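Local coordinates for protein 4-hydroxy-3-methylbut-2-enyl diphosphate reductase, apicoplast (Plasmodium falciparum, PDB 4N7B) that reduces (E)-4-hydroxy-3-methylbut-2-enyl diphosphate to isopentenyl and dimethylallyl diphosphate with an iron-sulfur cluster, the last step of the non-mevalonate route to isoprenoid precursors, at residues 238-243 / 521-526; 277-282 / 306-311; 334-339 / 375-380; 428-433 / 477-482. One frame throughout, in Å; residues are numbered along the deposited sequence.

Contact 1 of 4, residues 238-243 / 521-526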
loop_
_atom_site.group_PDB
_atom_site.type_symbol
_atom_site.label_atom_id
_atom_site.label_comp_id
_atom_site.label_asym_id
_atom_site.label_seq_id
_atom_site.Cartn_x
_atom_site.Cartn_y
_atom_site.Cartn_z
ATOM N N ILE A 238 -0.103 0.339 -12.270
ATOM C CA ILE A 238 0.942 0.025 -13.237
ATOM C C ILE A 238 0.379 0.028 -14.651
ATOM O O ILE A 238 0.924 0.675 -15.541
ATOM C CB ILE A 238 1.588 -1.336 -12.945
ATOM C CG1 ILE A 238 2.251 -1.308 -11.559
ATOM C CG2 ILE A 238 2.620 -1.671 -14.003
ATOM C CD1 ILE A 238 2.818 -2.638 -11.097
ATOM N N GLU A 239 -0.722 -0.681 -14.861
ATOM C CA GLU A 239 -1.320 -0.749 -16.190
ATOM C C GLU A 239 -1.676 0.665 -16.672
ATOM O O GLU A 239 -1.532 0.983 -17.847
ATOM C CB GLU A 239 -2.548 -1.665 -16.167
ATOM C CG GLU A 239 -3.195 -1.895 -17.548
ATOM C CD GLU A 239 -4.330 -2.930 -17.521
ATOM O OE1 GLU A 239 -4.906 -3.219 -18.598
ATOM O OE2 GLU A 239 -4.648 -3.453 -16.423
ATOM N N THR A 240 -2.105 1.527 -15.754
ATOM C CA THR A 240 -2.448 2.900 -16.124
ATOM C C THR A 240 -1.242 3.585 -16.753
ATOM O O THR A 240 -1.365 4.252 -17.775
ATOM C CB THR A 240 -2.910 3.731 -14.921
ATOM O OG1 THR A 240 -4.205 3.286 -14.495
ATOM C CG2 THR A 240 -2.981 5.204 -15.292
ATOM N N VAL A 241 -0.069 3.414 -16.158
ATOM C CA VAL A 241 1.132 4.062 -16.689
ATOM C C VAL A 241 1.564 3.437 -17.999
ATOM O O VAL A 241 1.906 4.146 -18.944
ATOM C CB VAL A 241 2.316 3.996 -15.704
ATOM C CG1 VAL A 241 3.565 4.643 -16.310
ATOM C CG2 VAL A 241 1.947 4.694 -14.399
ATOM N N GLU A 242 1.548 2.110 -18.052
ATOM C CA GLU A 242 1.977 1.373 -19.239
ATOM C C GLU A 242 1.104 1.712 -20.448
ATOM O O GLU A 242 1.572 1.770 -21.591
ATOM C CB GLU A 242 1.924 -0.130 -18.960
ATOM C CG GLU A 242 3.220 -0.697 -18.381
ATOM C CD GLU A 242 3.039 -2.073 -17.757
ATOM O OE1 GLU A 242 1.894 -2.582 -17.761
ATOM O OE2 GLU A 242 4.036 -2.642 -17.243
ATOM N N GLU A 243 -0.168 1.967 -20.187
ATOM C CA GLU A 243 -1.120 2.163 -21.253
ATOM C C GLU A 243 -1.022 3.598 -21.784
ATOM O O GLU A 243 -1.261 3.852 -22.972
ATOM C CB GLU A 243 -2.517 1.807 -20.750
ATOM C CG GLU A 243 -3.524 1.598 -21.856
ATOM C CD GLU A 243 -3.266 0.326 -22.620
ATOM O OE1 GLU A 243 -2.847 -0.673 -21.995
ATOM O OE2 GLU A 243 -3.468 0.338 -23.846
ATOM N N LYS A 521 -11.728 -1.370 -13.219
ATOM C CA LYS A 521 -11.231 -1.033 -14.545
ATOM C C LYS A 521 -10.264 0.143 -14.419
ATOM O O LYS A 521 -10.122 0.711 -13.341
ATOM C CB LYS A 521 -12.401 -0.665 -15.458
ATOM C CG LYS A 521 -13.276 -1.853 -15.837
ATOM C CD LYS A 521 -14.329 -1.454 -16.858
ATOM C CE LYS A 521 -14.747 -2.635 -17.749
ATOM N NZ LYS A 521 -15.755 -3.555 -17.130
ATOM N N LEU A 522 -9.610 0.521 -15.512
ATOM C CA LEU A 522 -8.758 1.706 -15.508
ATOM C C LEU A 522 -9.594 2.974 -15.339
ATOM O O LEU A 522 -10.807 2.958 -15.557
ATOM C CB LEU A 522 -7.953 1.783 -16.806
ATOM C CG LEU A 522 -7.006 0.600 -17.046
ATOM C CD1 LEU A 522 -6.383 0.697 -18.407
ATOM C CD2 LEU A 522 -5.917 0.534 -15.966
ATOM N N PRO A 523 -8.948 4.086 -14.955
ATOM C CA PRO A 523 -9.628 5.379 -14.807
ATOM C C PRO A 523 -10.465 5.704 -16.039
ATOM O O PRO A 523 -10.012 5.503 -17.159
ATOM C CB PRO A 523 -8.468 6.368 -14.644
ATOM C CG PRO A 523 -7.386 5.544 -13.993
ATOM C CD PRO A 523 -7.512 4.182 -14.642
ATOM N N LYS A 524 -11.680 6.194 -15.831
ATOM C CA LYS A 524 -12.649 6.256 -16.914
ATOM C C LYS A 524 -12.280 7.237 -18.016
ATOM O O LYS A 524 -12.570 6.985 -19.187
ATOM C CB LYS A 524 -14.043 6.542 -16.355
ATOM C CG LYS A 524 -14.591 5.332 -15.618
ATOM C CD LYS A 524 -15.971 5.554 -15.029
ATOM C CE LYS A 524 -16.318 4.435 -14.041
ATOM N NZ LYS A 524 -17.780 4.352 -13.792
ATOM N N ASN A 525 -11.634 8.344 -17.668
ATOM C CA ASN A 525 -11.291 9.331 -18.690
ATOM C C ASN A 525 -10.210 8.746 -19.576
ATOM O O ASN A 525 -10.204 8.925 -20.791
ATOM C CB ASN A 525 -10.812 10.635 -18.060
ATOM C CG ASN A 525 -9.558 10.451 -17.260
ATOM O OD1 ASN A 525 -9.264 9.342 -16.806
ATOM N ND2 ASN A 525 -8.807 11.532 -17.069
ATOM N N PHE A 526 -9.306 8.014 -18.951
ATOM C CA PHE A 526 -8.242 7.354 -19.665
ATOM C C PHE A 526 -8.790 6.289 -20.612
ATOM O O PHE A 526 -8.304 6.136 -21.733
ATOM C CB PHE A 526 -7.297 6.728 -18.662
ATOM C CG PHE A 526 -6.195 5.968 -19.285
ATOM C CD1 PHE A 526 -5.483 6.517 -20.332
ATOM C CD2 PHE A 526 -5.859 4.712 -18.827
ATOM C CE1 PHE A 526 -4.460 5.830 -20.920
ATOM C CE2 PHE A 526 -4.834 4.015 -19.408
ATOM C CZ PHE A 526 -4.130 4.579 -20.463
#
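Phe526 drives the edge of its ring against the start of the Glu243 side chain, with CZ of Phe526 3.2 Å from CB of Glu243. The ring is carried there by a first torsion that sets CG anti to the backbone N (chi1 177°). The Glu243 chain crosses it at about a right angle and then bends at chi2 (71°), so its carboxylate leads away from the 521-526 segment. About a turn earlier on helix 232-247, OG1 of Thr240 lies 3.6 Å from CD2 of Leu522, a methyl that also meets the extended chain of Glu239, 4.0 Å from its CG. Pro523 comes tip to tip with Thr240, its CD 3.4 Å from Thr240 OG1. Pro523, at the N-cap position, and the first turn of the C-terminal helix 524-533 thus pack against helix 232-247, the first helix of the ordered chain in this IspH fold. Thr240 OG1 has its hydrogen-bond partner in its own helix, the carbonyl of Arg236, whose NE in turn bonds Lys521 O. The Phe526 ring also touches Cys244 and Leu247 of the same helix; farther out, Asn525 ND2 bonds Glu310 O. The side chain of Pro523 is about 10 Å from that of Cys315, a ligand of the iron-sulfur cluster.

Contact 2 of 4, residues 277-282 / 306-311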
loop_
_atom_site.group_PDB
_atom_site.type_symbol
_atom_site.label_atom_id
_atom_site.label_comp_id
_atom_site.label_asym_id
_atom_site.label_seq_id
_atom_site.Cartn_x
_atom_site.Cartn_y
_atom_site.Cartn_z
ATOM N N GLU A 277 7.986 15.241 -8.190
ATOM C CA GLU A 277 7.315 15.787 -7.016
ATOM C C GLU A 277 6.949 17.240 -7.260
ATOM O O GLU A 277 6.043 17.778 -6.626
ATOM C CB GLU A 277 8.207 15.681 -5.777
ATOM C CG GLU A 277 8.517 14.264 -5.345
ATOM C CD GLU A 277 7.290 13.497 -4.894
ATOM O OE1 GLU A 277 6.209 14.111 -4.737
ATOM O OE2 GLU A 277 7.409 12.265 -4.691
ATOM N N ASP A 278 7.659 17.873 -8.183
ATOM C CA ASP A 278 7.439 19.273 -8.487
ATOM C C ASP A 278 6.707 19.374 -9.816
ATOM O O ASP A 278 7.263 19.042 -10.864
ATOM C CB ASP A 278 8.778 20.008 -8.555
ATOM C CG ASP A 278 8.619 21.514 -8.529
ATOM O OD1 ASP A 278 7.703 22.032 -9.204
ATOM O OD2 ASP A 278 9.415 22.179 -7.832
ATOM N N LEU A 279 5.459 19.829 -9.772
ATOM C CA LEU A 279 4.635 19.913 -10.976
ATOM C C LEU A 279 5.165 20.898 -12.021
ATOM O O LEU A 279 4.711 20.886 -13.163
ATOM C CB LEU A 279 3.193 20.256 -10.611
ATOM C CG LEU A 279 2.305 19.022 -10.454
ATOM C CD1 LEU A 279 2.718 18.235 -9.209
ATOM C CD2 LEU A 279 0.832 19.415 -10.411
ATOM N N ASN A 280 6.120 21.740 -11.639
ATOM C CA ASN A 280 6.782 22.617 -12.602
ATOM C C ASN A 280 7.686 21.837 -13.537
ATOM O O ASN A 280 8.045 22.318 -14.615
ATOM C CB ASN A 280 7.610 23.685 -11.895
ATOM C CG ASN A 280 6.760 24.786 -11.318
ATOM O OD1 ASN A 280 5.612 24.979 -11.727
ATOM N ND2 ASN A 280 7.319 25.526 -10.367
ATOM N N ASP A 281 8.058 20.633 -13.109
ATOM C CA ASP A 281 8.847 19.735 -13.936
ATOM C C ASP A 281 7.951 19.155 -15.016
ATOM O O ASP A 281 8.415 18.428 -15.891
ATOM C CB ASP A 281 9.447 18.607 -13.093
ATOM C CG ASP A 281 10.511 19.098 -12.131
ATOM O OD1 ASP A 281 10.707 20.329 -12.032
ATOM O OD2 ASP A 281 11.146 18.249 -11.468
ATOM N N VAL A 282 6.662 19.484 -14.949
ATOM C CA VAL A 282 5.704 19.020 -15.943
ATOM C C VAL A 282 5.270 20.141 -16.882
ATOM O O VAL A 282 4.697 21.138 -16.445
ATOM C CB VAL A 282 4.449 18.429 -15.288
ATOM C CG1 VAL A 282 3.470 17.970 -16.367
ATOM C CG2 VAL A 282 4.828 17.276 -14.365
ATOM N N LYS A 306 -2.325 24.471 -15.098
ATOM C CA LYS A 306 -1.379 24.115 -16.147
ATOM C C LYS A 306 -2.063 23.355 -17.271
ATOM O O LYS A 306 -1.403 22.881 -18.199
ATOM C CB LYS A 306 -0.269 23.241 -15.583
ATOM C CG LYS A 306 0.658 23.943 -14.628
ATOM C CD LYS A 306 1.610 22.939 -14.011
ATOM C CE LYS A 306 2.926 23.585 -13.640
ATOM N NZ LYS A 306 3.795 23.765 -14.848
ATOM N N LYS A 307 -3.383 23.246 -17.192
ATOM C CA LYS A 307 -4.152 22.493 -18.165
ATOM C C LYS A 307 -3.498 21.139 -18.469
ATOM O O LYS A 307 -3.214 20.813 -19.620
ATOM C CB LYS A 307 -4.336 23.324 -19.437
ATOM C CG LYS A 307 -5.744 23.256 -20.005
ATOM C CD LYS A 307 -6.358 24.644 -20.180
ATOM C CE LYS A 307 -7.827 24.547 -20.587
ATOM N NZ LYS A 307 -8.453 25.875 -20.824
ATOM N N LEU A 308 -3.271 20.347 -17.425
ATOM C CA LEU A 308 -2.698 19.019 -17.596
ATOM C C LEU A 308 -3.790 17.986 -17.825
ATOM O O LEU A 308 -4.930 18.166 -17.392
ATOM C CB LEU A 308 -1.894 18.623 -16.358
ATOM C CG LEU A 308 -0.727 19.535 -15.993
ATOM C CD1 LEU A 308 -0.128 19.083 -14.674
ATOM C CD2 LEU A 308 0.316 19.521 -17.097
ATOM N N ILE A 309 -3.437 16.901 -18.502
ATOM C CA ILE A 309 -4.339 15.771 -18.626
ATOM C C ILE A 309 -4.199 14.945 -17.372
ATOM O O ILE A 309 -3.291 14.124 -17.263
ATOM C CB ILE A 309 -3.997 14.841 -19.797
ATOM C CG1 ILE A 309 -3.539 15.629 -21.027
ATOM C CG2 ILE A 309 -5.207 13.976 -20.128
ATOM C CD1 ILE A 309 -4.605 16.507 -21.607
ATOM N N GLU A 310 -5.092 15.175 -16.421
ATOM C CA GLU A 310 -5.072 14.457 -15.162
ATOM C C GLU A 310 -5.584 13.037 -15.335
ATOM O O GLU A 310 -6.723 12.818 -15.743
ATOM C CB GLU A 310 -5.933 15.182 -14.144
ATOM C CG GLU A 310 -5.379 16.518 -13.722
ATOM C CD GLU A 310 -6.297 17.221 -12.754
ATOM O OE1 GLU A 310 -7.185 17.963 -13.225
ATOM O OE2 GLU A 310 -6.142 17.014 -11.524
ATOM N N ILE A 311 -4.731 12.074 -15.015
ATOM C CA ILE A 311 -5.112 10.672 -15.051
ATOM C C ILE A 311 -4.881 10.050 -13.678
ATOM O O ILE A 311 -3.743 9.812 -13.272
ATOM C CB ILE A 311 -4.342 9.915 -16.129
ATOM C CG1 ILE A 311 -4.775 10.438 -17.500
ATOM C CG2 ILE A 311 -4.602 8.415 -16.003
ATOM C CD1 ILE A 311 -4.344 9.579 -18.645
#
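Val282 and Leu308 make the close-packed half of this contact. CG1 of Val282, anti to its backbone N (chi1 179°), meets CD2 of Leu308 at 3.6 Å, the two side chains crossing obliquely. Leu279 joins from the preceding turn more loosely, its CD2 4.4 Å from CD1 of Leu308. All three side chains are buried, and Leu288 of the neighbouring strand touches both leucines. On the outer side, Lys306 runs nearly extended past the 3-10 turn 279-281 until a bend at chi4 (-78°) turns its ammonium group to the carbonyl of Val282. NZ of Lys306 then donates to the carbonyl O of Val282 at 3.2 Å, arriving nearly along the C=O axis, while Asp284 forms a salt bridge with the same nitrogen. CE of Lys306 rests 3.3 Å from the carbonyl O of Leu279. The exposed Asn280 crosses the lysine at about a right angle, with OD1 3.6 Å from that CE. The turn is braced from within: Asp278 OD1 accepts from Asn280 N at 2.9 Å through its anti lone pair, an Asx turn. In the other segment, helix 297-305 ends in a Schellman motif with Lys307 at C-prime. Strand 287-290, this helix and the parallel edge strand 309-312 form a beta-alpha-beta crossover, and the loop before its first strand packs on the turn from its helix into its second.

Contact 3 of 4, residues 334-339 / 375-380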
loop_
_atom_site.group_PDB
_atom_site.type_symbol
_atom_site.label_atom_id
_atom_site.label_comp_id
_atom_site.label_asym_id
_atom_site.label_seq_id
_atom_site.Cartn_x
_atom_site.Cartn_y
_atom_site.Cartn_z
ATOM N N ASP A 334 -15.111 16.348 13.486
ATOM C CA ASP A 334 -13.675 16.464 13.395
ATOM C C ASP A 334 -13.201 15.067 13.093
ATOM O O ASP A 334 -13.846 14.101 13.480
ATOM C CB ASP A 334 -13.059 16.993 14.683
ATOM C CG ASP A 334 -12.748 18.478 14.605
ATOM O OD1 ASP A 334 -13.586 19.231 14.064
ATOM O OD2 ASP A 334 -11.663 18.889 15.071
ATOM N N ILE A 335 -12.083 14.955 12.395
ATOM C CA ILE A 335 -11.649 13.664 11.905
ATOM C C ILE A 335 -10.314 13.256 12.487
ATOM O O ILE A 335 -9.359 14.028 12.445
ATOM C CB ILE A 335 -11.541 13.675 10.383
ATOM C CG1 ILE A 335 -12.927 13.441 9.768
ATOM C CG2 ILE A 335 -10.617 12.569 9.909
ATOM C CD1 ILE A 335 -13.459 14.615 9.055
ATOM N N ILE A 336 -10.250 12.043 13.029
ATOM C CA ILE A 336 -8.987 11.508 13.525
ATOM C C ILE A 336 -8.434 10.540 12.501
ATOM O O ILE A 336 -9.088 9.579 12.142
ATOM C CB ILE A 336 -9.132 10.782 14.866
ATOM C CG1 ILE A 336 -9.128 11.769 16.031
ATOM C CG2 ILE A 336 -7.927 9.915 15.113
ATOM C CD1 ILE A 336 -10.309 12.646 16.103
ATOM N N LEU A 337 -7.221 10.802 12.036
ATOM C CA LEU A 337 -6.599 10.004 10.996
ATOM C C LEU A 337 -5.447 9.217 11.595
ATOM O O LEU A 337 -4.415 9.791 11.907
ATOM C CB LEU A 337 -6.068 10.920 9.896
ATOM C CG LEU A 337 -5.213 10.277 8.796
ATOM C CD1 LEU A 337 -5.848 9.016 8.276
ATOM C CD2 LEU A 337 -5.021 11.270 7.669
ATOM N N ILE A 338 -5.631 7.912 11.782
ATOM C CA ILE A 338 -4.566 7.066 12.325
ATOM C C ILE A 338 -3.623 6.630 11.204
ATOM O O ILE A 338 -4.029 5.952 10.273
ATOM C CB ILE A 338 -5.151 5.801 12.965
ATOM C CG1 ILE A 338 -6.262 6.173 13.948
ATOM C CG2 ILE A 338 -4.061 5.024 13.660
ATOM C CD1 ILE A 338 -6.906 4.987 14.632
ATOM N N GLY A 339 -2.372 7.036 11.265
ATOM C CA GLY A 339 -1.437 6.662 10.224
ATOM C C GLY A 339 -0.153 7.402 10.472
ATOM O O GLY A 339 -0.071 8.146 11.451
ATOM N N LYS A 375 -18.887 17.273 20.677
ATOM C CA LYS A 375 -18.244 17.276 19.368
ATOM C C LYS A 375 -18.237 15.893 18.744
ATOM O O LYS A 375 -17.706 14.947 19.312
ATOM C CB LYS A 375 -16.814 17.822 19.457
ATOM C CG LYS A 375 -15.992 17.635 18.188
ATOM C CD LYS A 375 -16.730 18.141 16.951
ATOM C CE LYS A 375 -16.538 19.622 16.726
ATOM N NZ LYS A 375 -16.788 19.956 15.296
ATOM N N LYS A 376 -18.822 15.788 17.559
ATOM C CA LYS A 376 -18.865 14.527 16.854
ATOM C C LYS A 376 -17.504 14.199 16.232
ATOM O O LYS A 376 -16.864 15.047 15.598
ATOM C CB LYS A 376 -19.948 14.588 15.789
ATOM C CG LYS A 376 -21.311 14.960 16.347
ATOM C CD LYS A 376 -22.395 14.091 15.734
ATOM C CE LYS A 376 -22.365 12.664 16.308
ATOM N NZ LYS A 376 -23.222 11.712 15.524
ATOM N N LEU A 377 -17.066 12.961 16.414
ATOM C CA LEU A 377 -15.758 12.544 15.929
ATOM C C LEU A 377 -15.892 11.325 15.058
ATOM O O LEU A 377 -16.723 10.460 15.302
ATOM C CB LEU A 377 -14.822 12.217 17.094
ATOM C CG LEU A 377 -14.573 13.378 18.062
ATOM C CD1 LEU A 377 -13.694 12.906 19.213
ATOM C CD2 LEU A 377 -13.940 14.570 17.343
ATOM N N PHE A 378 -15.035 11.260 14.052
ATOM C CA PHE A 378 -15.025 10.176 13.097
ATOM C C PHE A 378 -13.566 9.836 12.876
ATOM O O PHE A 378 -12.743 10.736 12.686
ATOM C CB PHE A 378 -15.643 10.650 11.789
ATOM C CG PHE A 378 -16.005 9.536 10.827
ATOM C CD1 PHE A 378 -17.215 8.862 10.946
ATOM C CD2 PHE A 378 -15.151 9.184 9.789
ATOM C CE1 PHE A 378 -17.562 7.852 10.056
ATOM C CE2 PHE A 378 -15.499 8.172 8.887
ATOM C CZ PHE A 378 -16.700 7.509 9.026
ATOM N N TYR A 379 -13.223 8.556 12.925
ATOM C CA TYR A 379 -11.860 8.181 12.664
ATOM C C TYR A 379 -11.740 7.360 11.406
ATOM O O TYR A 379 -12.670 6.704 10.962
ATOM C CB TYR A 379 -11.222 7.460 13.860
ATOM C CG TYR A 379 -11.526 5.972 14.005
ATOM C CD1 TYR A 379 -10.807 5.020 13.290
ATOM C CD2 TYR A 379 -12.507 5.519 14.893
ATOM C CE1 TYR A 379 -11.068 3.667 13.432
ATOM C CE2 TYR A 379 -12.771 4.168 15.042
ATOM C CZ TYR A 379 -12.048 3.249 14.303
ATOM O OH TYR A 379 -12.298 1.898 14.430
ATOM N N VAL A 380 -10.538 7.379 10.869
ATOM C CA VAL A 380 -10.247 6.798 9.595
ATOM C C VAL A 380 -8.789 6.357 9.732
ATOM O O VAL A 380 -8.105 6.818 10.654
ATOM C CB VAL A 380 -10.519 7.887 8.532
ATOM C CG1 VAL A 380 -9.286 8.252 7.759
ATOM C CG2 VAL A 380 -11.654 7.478 7.652
#
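Strands 334-338 and 377-381 are the central pair of a four-stranded parallel sheet, one of the three alpha/beta units of the IspH fold; the segments 334-338 and 377-380 run 24° apart in direction. Five backbone hydrogen bonds join them: Asp334 N to Lys376 O, Phe378 N to Asp334 O, Ile336 N to Phe378 O, Val380 N to Ile336 O and Ile338 N to Val380 O. The shortest, from Ile336 N to Phe378 O, is 2.8 Å long with an angle of 161° at the hydrogen. Ile335, Leu337, Phe378 and Val380 share one face, where CD1 of Leu337 comes 3.6 Å from CG1 of Val380 and helix 316-329 lies over the sheet. On the other, CB of Ile336 meets CB of Tyr379 at 4.1 Å, and CD2 of Leu377 reaches CB of Asp334 at 3.7 Å; helix 387-400 covers this side. At the entry to the strands, Lys375, bent at chi2 and chi3, brings NZ 3.5 Å from OD1 of Asp334 in a salt bridge. The second carboxylate oxygen, OD2, is bonded to His358 NE2. A cation at one oxygen and a donor at the other would favour the ionised carboxylate of Asp334 and limit its rotation.

Contact 4 of 4, residues 428-433 / 477-482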
loop_
_atom_site.group_PDB
_atom_site.type_symbol
_atom_site.label_atom_id
_atom_site.label_comp_id
_atom_site.label_asym_id
_atom_site.label_seq_id
_atom_site.Cartn_x
_atom_site.Cartn_y
_atom_site.Cartn_z
ATOM N N THR A 428 3.989 -19.097 12.691
ATOM C CA THR A 428 4.350 -19.720 13.971
ATOM C C THR A 428 4.717 -21.194 13.889
ATOM O O THR A 428 5.064 -21.784 14.897
ATOM C CB THR A 428 3.247 -19.530 15.042
ATOM O OG1 THR A 428 2.007 -20.058 14.563
ATOM C CG2 THR A 428 3.083 -18.052 15.339
ATOM N N LYS A 429 4.646 -21.786 12.698
ATOM C CA LYS A 429 5.192 -23.126 12.466
ATOM C C LYS A 429 6.635 -23.017 11.982
ATOM O O LYS A 429 7.320 -24.021 11.814
ATOM C CB LYS A 429 4.388 -23.848 11.381
ATOM C CG LYS A 429 3.205 -24.620 11.904
ATOM C CD LYS A 429 1.894 -23.913 11.587
ATOM C CE LYS A 429 0.932 -23.990 12.770
ATOM N NZ LYS A 429 0.611 -25.398 13.151
ATOM N N CYS A 430 7.070 -21.787 11.725
ATOM C CA CYS A 430 8.340 -21.521 11.039
ATOM C C CYS A 430 9.426 -20.931 11.956
ATOM O O CYS A 430 9.136 -20.428 13.031
ATOM C CB CYS A 430 8.098 -20.564 9.878
ATOM S SG CYS A 430 6.942 -21.222 8.591
ATOM N N ASP A 431 10.671 -20.991 11.487
ATOM C CA ASP A 431 11.835 -20.469 12.189
ATOM C C ASP A 431 12.207 -19.089 11.653
ATOM O O ASP A 431 12.876 -18.312 12.322
ATOM C CB ASP A 431 13.010 -21.413 11.970
ATOM C CG ASP A 431 12.684 -22.849 12.347
ATOM O OD1 ASP A 431 12.238 -23.088 13.488
ATOM O OD2 ASP A 431 12.864 -23.745 11.496
ATOM N N LEU A 432 11.777 -18.796 10.431
ATOM C CA LEU A 432 12.098 -17.533 9.796
ATOM C C LEU A 432 11.028 -17.140 8.784
ATOM O O LEU A 432 10.531 -17.982 8.024
ATOM C CB LEU A 432 13.435 -17.648 9.074
ATOM C CG LEU A 432 13.762 -16.455 8.187
ATOM C CD1 LEU A 432 14.178 -15.268 9.052
ATOM C CD2 LEU A 432 14.855 -16.808 7.196
ATOM N N THR A 433 10.714 -15.852 8.742
ATOM C CA THR A 433 9.807 -15.309 7.743
ATOM C C THR A 433 10.594 -14.407 6.786
ATOM O O THR A 433 11.329 -13.513 7.223
ATOM C CB THR A 433 8.675 -14.477 8.392
ATOM O OG1 THR A 433 7.774 -15.345 9.099
ATOM C CG2 THR A 433 7.907 -13.720 7.310
ATOM N N LYS A 477 12.376 -24.362 8.622
ATOM C CA LYS A 477 11.092 -23.958 8.067
ATOM C C LYS A 477 11.010 -22.456 7.851
ATOM O O LYS A 477 11.221 -21.663 8.767
ATOM C CB LYS A 477 9.952 -24.435 8.959
ATOM C CG LYS A 477 10.061 -25.916 9.300
ATOM C CD LYS A 477 8.707 -26.558 9.468
ATOM C CE LYS A 477 8.804 -27.835 10.293
ATOM N NZ LYS A 477 9.959 -28.694 9.891
ATOM N N ILE A 478 10.683 -22.089 6.622
ATOM C CA ILE A 478 10.569 -20.707 6.201
ATOM C C ILE A 478 9.161 -20.376 5.697
ATOM O O ILE A 478 8.567 -21.100 4.881
ATOM C CB ILE A 478 11.551 -20.443 5.080
ATOM C CG1 ILE A 478 12.960 -20.643 5.592
ATOM C CG2 ILE A 478 11.351 -19.059 4.484
ATOM C CD1 ILE A 478 13.993 -20.685 4.494
ATOM N N ALA A 479 8.639 -19.268 6.191
ATOM C CA ALA A 479 7.399 -18.702 5.712
ATOM C C ALA A 479 7.780 -17.664 4.652
ATOM O O ALA A 479 8.529 -16.721 4.957
ATOM C CB ALA A 479 6.679 -18.035 6.869
ATOM N N LEU A 480 7.329 -17.835 3.406
ATOM C CA LEU A 480 7.713 -16.877 2.365
ATOM C C LEU A 480 6.495 -16.153 1.814
ATOM O O LEU A 480 5.558 -16.796 1.335
ATOM C CB LEU A 480 8.464 -17.571 1.237
ATOM C CG LEU A 480 8.784 -16.736 -0.002
ATOM C CD1 LEU A 480 9.799 -15.634 0.299
ATOM C CD2 LEU A 480 9.304 -17.640 -1.118
ATOM N N THR A 481 6.487 -14.825 1.916
ATOM C CA THR A 481 5.415 -14.033 1.336
ATOM C C THR A 481 5.956 -12.771 0.669
ATOM O O THR A 481 7.163 -12.594 0.567
ATOM C CB THR A 481 4.350 -13.667 2.367
ATOM O OG1 THR A 481 3.247 -13.056 1.685
ATOM C CG2 THR A 481 4.881 -12.710 3.372
ATOM N N SER A 482 5.079 -11.892 0.215
ATOM C CA SER A 482 5.535 -10.706 -0.476
ATOM C C SER A 482 4.498 -9.616 -0.350
ATOM O O SER A 482 3.313 -9.890 -0.185
ATOM C CB SER A 482 5.806 -11.016 -1.954
ATOM O OG SER A 482 4.617 -11.479 -2.574
#
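The carbonyl O of Lys477 accepts from Asp431 N at 2.9 Å, in the carbonyl plane, and more weakly from Leu432 N at 3.4 Å. Asp431 answers with its side chain: OD2 takes the N-H of Lys477 at 3.0 Å, the donor standing above the carboxylate plane. Backbone and side chain of one aspartate thus hold both polar backbone atoms of Lys477, and OD2 accepts from Asn476 N as well. This double grip lies where strands 432-436 and 477-482 begin to pair in the five-stranded parallel sheet, one of three alpha/beta units of the IspH fold. Regular parallel pairing follows at Leu432 with Ile478 and Thr433 with Ala479. Ala479 N donates to Leu432 O at 2.9 Å, nearly along the C=O axis, and the same oxygen receives a CA-H...O contact from Ile478. On the other flank of strand 477-482, Ile478 makes backbone bonds to strand 221-226.

The side chain of Lys477 packs with its aliphatic part. Its CD lies 3.7 Å from the carbonyl O of Lys429, and the bent chain leads NZ away from Asp431 to a weak hydrogen bond with Asn219 O. Thr433 has its OG1 3.7 Å from CB of Ala479, though its hydroxyl is paired with Ser451 OG. From the loop before the strand comes Cys430, SG anti to its carbonyl carbon (chi1 -61°); its sulfur lies beside Ala479, 3.6 Å from the methyl CB.

From the N terminus, residues 238-243 open the widest loop, which closes only at 521-526 near the C-terminal end, so contact 1 joins helices 232-247 and 524-533 and encloses the other three. Inside it, contacts 2, 3 and 4 follow in series without crossing, each closing before the next opens. Contact 2 belongs to the sheet containing strand 309-312, contact 3 to that containing strand 334-338, and contact 4 to the five-stranded sheet that also holds strand 221-226. Contacts 1 and 2 touch: Thr240 and Phe526 both pack on Ile311, tying the two helices to strand 309-312. Contacts 3 and 4 stand apart, their centres about 36 Å from each other.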